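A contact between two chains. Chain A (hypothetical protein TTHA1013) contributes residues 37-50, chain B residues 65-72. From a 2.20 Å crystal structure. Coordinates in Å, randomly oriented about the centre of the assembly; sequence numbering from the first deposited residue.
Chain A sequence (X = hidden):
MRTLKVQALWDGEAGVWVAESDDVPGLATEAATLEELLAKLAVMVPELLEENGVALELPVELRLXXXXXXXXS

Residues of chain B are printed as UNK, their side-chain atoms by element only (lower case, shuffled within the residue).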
ATOM      1  N   LEU A  37      -2.160  -8.632   6.821  1.00 32.59           N
ATOM      2  CA  LEU A  37      -3.165  -8.473   5.780  1.00 24.79           C
ATOM      3  C   LEU A  37      -2.558  -8.966   4.465  1.00 40.13           C
ATOM      4  O   LEU A  37      -3.233  -9.620   3.663  1.00 32.77           O
ATOM      5  CB  LEU A  37      -3.556  -7.008   5.628  1.00 37.50           C
ATOM      6  CG  LEU A  37      -5.008  -6.626   5.303  1.00 36.02           C
ATOM      7  CD1 LEU A  37      -4.949  -5.475   4.349  1.00 33.11           C
ATOM      8  CD2 LEU A  37      -5.799  -7.761   4.677  1.00 40.12           C
ATOM      9  N   LEU A  38      -1.283  -8.642   4.240  1.00 38.22           N
ATOM     10  CA  LEU A  38      -0.600  -9.068   3.014  1.00 39.67           C
ATOM     11  C   LEU A  38      -0.513 -10.579   2.980  1.00 34.67           C
ATOM     12  O   LEU A  38      -0.855 -11.202   1.985  1.00 37.56           O
ATOM     13  CB  LEU A  38       0.813  -8.494   2.936  1.00 33.26           C
ATOM     14  CG  LEU A  38       0.982  -7.230   2.093  1.00 39.98           C
ATOM     15  CD1 LEU A  38       2.382  -6.675   2.269  1.00 45.01           C
ATOM     16  CD2 LEU A  38       0.702  -7.547   0.634  1.00 28.15           C
ATOM     17  N   ALA A  39      -0.040 -11.153   4.078  1.00 42.85           N
ATOM     18  CA  ALA A  39       0.081 -12.598   4.187  1.00 46.51           C
ATOM     19  C   ALA A  39      -1.255 -13.251   3.834  1.00 51.39           C
ATOM     20  O   ALA A  39      -1.329 -14.094   2.931  1.00 50.35           O
ATOM     21  CB  ALA A  39       0.499 -12.976   5.604  1.00 36.18           C
ATOM     22  N   LYS A  40      -2.318 -12.851   4.532  1.00 47.94           N
ATOM     23  CA  LYS A  40      -3.635 -13.425   4.274  1.00 43.36           C
ATOM     24  C   LYS A  40      -4.049 -13.278   2.807  1.00 43.47           C
ATOM     25  O   LYS A  40      -4.556 -14.225   2.205  1.00 41.02           O
ATOM     26  CB  LYS A  40      -4.677 -12.786   5.193  1.00 46.51           C
ATOM     27  CG  LYS A  40      -4.397 -13.009   6.670  1.00 58.23           C
ATOM     28  CD  LYS A  40      -5.528 -12.505   7.554  1.00 63.23           C
ATOM     29  CE  LYS A  40      -5.288 -12.893   9.011  1.00 70.86           C
ATOM     30  NZ  LYS A  40      -6.420 -12.520   9.907  1.00 63.61           N
ATOM     31  N   LEU A  41      -3.815 -12.103   2.227  1.00 31.95           N
ATOM     32  CA  LEU A  41      -4.178 -11.850   0.835  1.00 36.73           C
ATOM     33  C   LEU A  41      -3.481 -12.788  -0.154  1.00 45.81           C
ATOM     34  O   LEU A  41      -4.088 -13.255  -1.116  1.00 44.40           O
ATOM     35  CB  LEU A  41      -3.870 -10.392   0.474  1.00 37.31           C
ATOM     36  CG  LEU A  41      -4.983  -9.351   0.685  1.00 46.70           C
ATOM     37  CD1 LEU A  41      -5.803  -9.721   1.884  1.00 38.36           C
ATOM     38  CD2 LEU A  41      -4.382  -7.956   0.857  1.00 27.82           C
ATOM     39  N   ALA A  42      -2.204 -13.051   0.095  1.00 44.39           N
ATOM     40  CA  ALA A  42      -1.406 -13.915  -0.767  1.00 53.21           C
ATOM     41  C   ALA A  42      -2.059 -15.274  -0.953  1.00 52.02           C
ATOM     42  O   ALA A  42      -1.949 -15.887  -2.013  1.00 57.49           O
ATOM     43  CB  ALA A  42      -0.015 -14.087  -0.178  1.00 36.67           C
ATOM     44  N   VAL A  43      -2.746 -15.733   0.084  1.00 54.87           N
ATOM     45  CA  VAL A  43      -3.418 -17.022   0.047  1.00 55.45           C
ATOM     46  C   VAL A  43      -4.816 -16.925  -0.563  1.00 57.84           C
ATOM     47  O   VAL A  43      -5.124 -17.598  -1.547  1.00 57.66           O
ATOM     48  CB  VAL A  43      -3.548 -17.611   1.462  1.00 49.09           C
ATOM     49  CG1 VAL A  43      -4.190 -18.971   1.392  1.00 57.09           C
ATOM     50  CG2 VAL A  43      -2.181 -17.701   2.122  1.00 51.39           C
HETATM   51  N   MSE A  44      -5.653 -16.076   0.023  1.00 53.26           N
HETATM   52  CA  MSE A  44      -7.028 -15.903  -0.432  1.00 50.06           C
HETATM   53  C   MSE A  44      -7.274 -15.419  -1.855  1.00 49.36           C
HETATM   54  O   MSE A  44      -8.142 -15.952  -2.543  1.00 55.67           O
HETATM   55  CB  MSE A  44      -7.764 -14.962   0.509  1.00 59.24           C
HETATM   56  CG  MSE A  44      -8.077 -15.545   1.859  1.00 71.83           C
HETATM   57 SE   MSE A  44      -9.193 -14.293   2.796  1.00102.56          SE
HETATM   58  CE  MSE A  44     -10.667 -14.197   1.533  1.00 55.36           C
ATOM     59  N   VAL A  45      -6.539 -14.401  -2.291  1.00 43.73           N
ATOM     60  CA  VAL A  45      -6.738 -13.846  -3.628  1.00 45.68           C
ATOM     61  C   VAL A  45      -6.648 -14.847  -4.783  1.00 52.44           C
ATOM     62  O   VAL A  45      -7.484 -14.832  -5.683  1.00 53.07           O
ATOM     63  CB  VAL A  45      -5.764 -12.670  -3.891  1.00 46.19           C
ATOM     64  CG1 VAL A  45      -5.831 -12.247  -5.352  1.00 33.03           C
ATOM     65  CG2 VAL A  45      -6.141 -11.488  -3.001  1.00 42.42           C
ATOM     66  N   PRO A  46      -5.638 -15.731  -4.780  1.00 59.58           N
ATOM     67  CA  PRO A  46      -5.580 -16.679  -5.899  1.00 65.28           C
ATOM     68  C   PRO A  46      -6.861 -17.505  -5.895  1.00 65.02           C
ATOM     69  O   PRO A  46      -7.569 -17.595  -6.909  1.00 54.00           O
ATOM     70  CB  PRO A  46      -4.341 -17.517  -5.581  1.00 63.63           C
ATOM     71  CG  PRO A  46      -3.476 -16.557  -4.799  1.00 67.00           C
ATOM     72  CD  PRO A  46      -4.488 -15.910  -3.880  1.00 56.99           C
ATOM     73  N   GLU A  47      -7.151 -18.082  -4.730  1.00 62.45           N
ATOM     74  CA  GLU A  47      -8.339 -18.905  -4.519  1.00 67.51           C
ATOM     75  C   GLU A  47      -9.602 -18.244  -5.055  1.00 69.96           C
ATOM     76  O   GLU A  47     -10.361 -18.863  -5.799  1.00 72.40           O
ATOM     77  CB  GLU A  47      -8.530 -19.190  -3.028  1.00 62.16           C
ATOM     78  CG  GLU A  47      -7.314 -19.765  -2.329  1.00 79.08           C
ATOM     79  CD  GLU A  47      -7.560 -20.019  -0.848  1.00 84.50           C
ATOM     80  OE1 GLU A  47      -8.085 -19.109  -0.168  1.00 90.91           O
ATOM     81  OE2 GLU A  47      -7.224 -21.120  -0.360  1.00 86.45           O
ATOM     82  N   LEU A  48      -9.828 -16.990  -4.666  1.00 69.75           N
ATOM     83  CA  LEU A  48     -11.013 -16.250  -5.102  1.00 65.35           C
ATOM     84  C   LEU A  48     -11.043 -16.038  -6.604  1.00 64.77           C
ATOM     85  O   LEU A  48     -12.116 -16.010  -7.207  1.00 70.30           O
ATOM     86  CB  LEU A  48     -11.091 -14.896  -4.388  1.00 64.61           C
ATOM     87  CG  LEU A  48     -11.396 -14.953  -2.884  1.00 73.77           C
ATOM     88  CD1 LEU A  48     -11.242 -13.576  -2.260  1.00 75.71           C
ATOM     89  CD2 LEU A  48     -12.803 -15.477  -2.677  1.00 72.04           C
ATOM     90  N   LEU A  49      -9.867 -15.888  -7.208  1.00 66.53           N
ATOM     91  CA  LEU A  49      -9.770 -15.684  -8.653  1.00 63.52           C
ATOM     92  C   LEU A  49     -10.096 -16.962  -9.424  1.00 62.57           C
ATOM     93  O   LEU A  49     -10.646 -16.911 -10.525  1.00 55.64           O
ATOM     94  CB  LEU A  49      -8.371 -15.188  -9.021  1.00 57.58           C
ATOM     95  CG  LEU A  49      -8.088 -13.746  -8.606  1.00 53.16           C
ATOM     96  CD1 LEU A  49      -6.605 -13.443  -8.758  1.00 56.99           C
ATOM     97  CD2 LEU A  49      -8.924 -12.800  -9.456  1.00 50.47           C
ATOM     98  N   GLU A  50      -9.759 -18.111  -8.845  1.00 55.31           N
ATOM     99  CA  GLU A  50     -10.045 -19.378  -9.499  1.00 64.77           C
ATOM    100  C   GLU A  50     -11.529 -19.688  -9.341  1.00 66.63           C
ATOM    101  O   GLU A  50     -12.237 -19.895 -10.330  1.00 59.65           O
ATOM    102  CB  GLU A  50      -9.188 -20.486  -8.888  1.00 69.79           C
ATOM    103  CG  GLU A  50      -7.701 -20.147  -8.914  1.00 74.13           C
ATOM    104  CD  GLU A  50      -6.824 -21.263  -8.390  1.00 80.05           C
ATOM    105  OE1 GLU A  50      -7.152 -21.832  -7.328  1.00 81.17           O
ATOM    106  OE2 GLU A  50      -5.799 -21.564  -9.037  1.00 88.37           O
TER
ATOM    107  N   UNK B  65       1.970   2.149  -1.426  1.00 26.58           N
ATOM    108  CA  UNK B  65       1.747   0.917  -2.174  1.00 30.92           C
ATOM    109  C   UNK B  65       2.797  -0.156  -1.887  1.00 35.50           C
ATOM    110  O   UNK B  65       3.994   0.125  -1.853  1.00 40.83           O
ATOM    111  o   UNK B  65       2.052   3.341  -5.712  1.00 51.68           O
ATOM    112  c   UNK B  65       0.931   2.845  -5.460  1.00 65.14           C
ATOM    113  o   UNK B  65      -0.004   2.798  -6.297  1.00 70.78           O
ATOM    114  c   UNK B  65       1.737   1.229  -3.672  1.00 33.78           C
ATOM    115  c   UNK B  65       0.699   2.284  -4.066  1.00 56.28           C
ATOM    116  N   UNK B  66       2.338  -1.385  -1.681  1.00 25.23           N
ATOM    117  CA  UNK B  66       3.224  -2.510  -1.418  1.00 35.12           C
ATOM    118  C   UNK B  66       2.796  -3.633  -2.338  1.00 42.71           C
ATOM    119  O   UNK B  66       1.637  -4.067  -2.297  1.00 35.49           O
ATOM    120  c   UNK B  66       3.115  -2.957   0.042  1.00 31.30           C
ATOM    121  N   UNK B  67       3.724  -4.110  -3.166  1.00 38.71           N
ATOM    122  CA  UNK B  67       3.412  -5.176  -4.103  1.00 37.59           C
ATOM    123  C   UNK B  67       3.940  -6.537  -3.669  1.00 50.06           C
ATOM    124  O   UNK B  67       5.015  -6.655  -3.075  1.00 59.02           O
ATOM    125  c   UNK B  67       3.512  -5.915  -6.512  1.00 45.42           C
ATOM    126  o   UNK B  67       3.387  -3.581  -5.945  1.00 48.31           O
ATOM    127  c   UNK B  67       3.933  -4.841  -5.519  1.00 43.24           C
ATOM    128  N   UNK B  68       3.148  -7.563  -3.968  1.00 42.49           N
ATOM    129  CA  UNK B  68       3.473  -8.938  -3.638  1.00 50.28           C
ATOM    130  C   UNK B  68       3.177  -9.794  -4.863  1.00 50.23           C
ATOM    131  O   UNK B  68       2.125  -9.669  -5.491  1.00 43.33           O
ATOM    132  c   UNK B  68       3.337 -10.765  -0.483  1.00 72.48           C
ATOM    133  c   UNK B  68       3.483 -12.351   1.419  1.00 89.81           C
ATOM    134  n   UNK B  68       3.987 -11.411   2.211  1.00 83.35           N
ATOM    135  n   UNK B  68       3.532 -13.623   1.808  1.00 86.90           N
ATOM    136  c   UNK B  68       2.943 -10.807  -1.955  1.00 65.01           C
ATOM    137  c   UNK B  68       2.614  -9.418  -2.468  1.00 60.63           C
ATOM    138  n   UNK B  68       3.195 -12.079   0.140  1.00 82.99           N
ATOM    139  N   UNK B  69       4.107 -10.676  -5.225  1.00 52.22           N
ATOM    140  CA  UNK B  69       3.878 -11.528  -6.391  1.00 50.37           C
ATOM    141  C   UNK B  69       2.905 -12.660  -6.038  1.00 42.45           C
ATOM    142  O   UNK B  69       3.003 -13.234  -4.958  1.00 40.16           O
ATOM    143  c   UNK B  69       5.837 -12.237  -5.308  1.00 57.06           C
ATOM    144  c   UNK B  69       5.275 -12.043  -6.698  1.00 51.88           C
ATOM    145  c   UNK B  69       5.407 -10.971  -4.593  1.00 42.06           C
ATOM    146  N   UNK B  70       1.970 -12.974  -6.933  1.00 45.29           N
ATOM    147  CA  UNK B  70       1.014 -14.056  -6.675  1.00 50.75           C
ATOM    148  C   UNK B  70       1.349 -15.372  -7.383  1.00 49.64           C
ATOM    149  O   UNK B  70       1.672 -15.382  -8.577  1.00 52.40           O
ATOM    150  c   UNK B  70      -0.401 -13.625  -7.072  1.00 44.81           C
ATOM    151  c   UNK B  70      -1.020 -12.564  -6.157  1.00 58.52           C
ATOM    152  c   UNK B  70      -1.068 -13.099  -4.722  1.00 42.01           C
ATOM    153  c   UNK B  70      -2.415 -12.198  -6.655  1.00 58.32           C
ATOM    154  N   UNK B  71       1.256 -16.474  -6.639  1.00 52.98           N
ATOM    155  CA  UNK B  71       1.539 -17.809  -7.169  1.00 58.10           C
ATOM    156  C   UNK B  71       0.272 -18.641  -7.381  1.00 63.38           C
ATOM    157  O   UNK B  71      -0.578 -18.749  -6.490  1.00 63.55           O
ATOM    158  c   UNK B  71       3.731 -17.778  -5.958  1.00 45.24           C
ATOM    159  c   UNK B  71       2.476 -18.593  -6.230  1.00 49.25           C
ATOM    160  c   UNK B  71       2.835 -19.935  -6.857  1.00 57.78           C
ATOM    161  N   UNK B  72       0.158 -19.233  -8.567  1.00 71.74           N
ATOM    162  CA  UNK B  72      -0.991 -20.064  -8.922  1.00 77.60           C
ATOM    163  C   UNK B  72      -0.542 -21.480  -9.261  1.00 74.19           C
ATOM    164  O   UNK B  72      -0.924 -22.424  -8.535  1.00 73.19           O
ATOM    165  c   UNK B  72      -3.301 -17.817  -9.112  1.00 96.68           C
ATOM    166  c   UNK B  72      -2.190 -18.070  -9.910  1.00 91.02           C
ATOM    167  c   UNK B  72      -1.951 -15.689 -10.284  1.00 99.44           C
ATOM    168  c   UNK B  72      -3.062 -15.446  -9.483  1.00102.07           C
ATOM    169  c   UNK B  72      -1.712 -19.470 -10.130  1.00 79.08           C
ATOM    170  c   UNK B  72      -3.738 -16.512  -8.893  1.00102.73           C
ATOM    171  c   UNK B  72      -1.523 -16.999 -10.495  1.00 96.72           C
TER

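Position 65 of chain B carries three side-chain carbons in a row, the third bearing two oxygens, which is the carboxylate of glutamate. Glu65(B) lies out of reach of the helix, and one carboxylate oxygen is hydrogen-bonded elsewhere in the structure.

Position 66 has a single side-chain carbon and is therefore alanine. Its CB points toward the helix and lies 4.4 Å from CD1 of Leu38(A). The methyl of Ala66(B) offers a small apolar surface to a buried leucine.

At position 67 one carbon carries an oxygen and a second carbon, a beta-branched pattern that identifies threonine. The alternation of the strand turns Thr67(B) away from the helix, to an exposed place where a hydroxyl needs no partner on chain A.

Position 68 shows three carbons, a nitrogen, and then a carbon holding two more nitrogens: a guanidinium, hence arginine. Arg68(B) points toward the helix and has the largest covered area of the chain B stretch. Its aliphatic base packs on Leu38(A), with CB 4.1 Å from CD2 of that leucine. Farther out, NE lies 3.8 Å from CB of Ala42(A), while CA of Ala39(A) sits over one face of the guanidinium, 4.3 Å from NH2. No hydrogen bond to the helix stretch forms; the long side chain is laid along the helix, against the methyl of Ala42(A) and the backbone CA of Ala39(A).

Position 69 has three carbons closing a ring onto the backbone nitrogen, so it is proline. Pro69(B) is exposed and makes no contact with the helix stretch; lacking an NH, it cannot donate a backbone hydrogen bond.

Position 70 has four carbons forked at the second, the pattern of leucine. Pointing toward the helix, Leu70(B) is buried: CD1 lies 3.7 Å from CG1 of Val45(A), and CD2 is 4.0 Å from O of Ala42(A) and 4.2 Å from CG of Pro46(A). Its forked end thus reaches several helix residues at once. The short side chain of Ala42(A) accompanies a close backbone approach, with CA of Ala42(A) 6.4 Å from CA of Leu70(B).

Position 71 has one carbon carrying two others, which is valine. Val71(B) points sideways and is exposed; its backbone O makes the approach, 4.0 Å from CG of Pro46(A), so the contact asks little of its side chain.

Position 72 bears one carbon followed by a six-carbon ring, so it is phenylalanine. Although its CA-to-CB bond points sideways, the long, flat ring still reaches the helix: CE1 lies 3.5 Å from CB of Pro46(A), and CZ is 4.1 Å from CD1 of Leu49(A), which meets the ring at its edge.

The contact works by packing, mostly apolar, with the arginine laid along the helix and no hydrogen bonds between the stretches. Residues 66, 68 and 70 face the helix in turn, and Phe72(B) extends the contact to Leu49(A). Pro46(A) fits this surface well: its nitrogen has no bond to the preceding turn, where the helix kinks, while its ring carbons pack against chain B.

Chain B 65-72: EATRPLVF
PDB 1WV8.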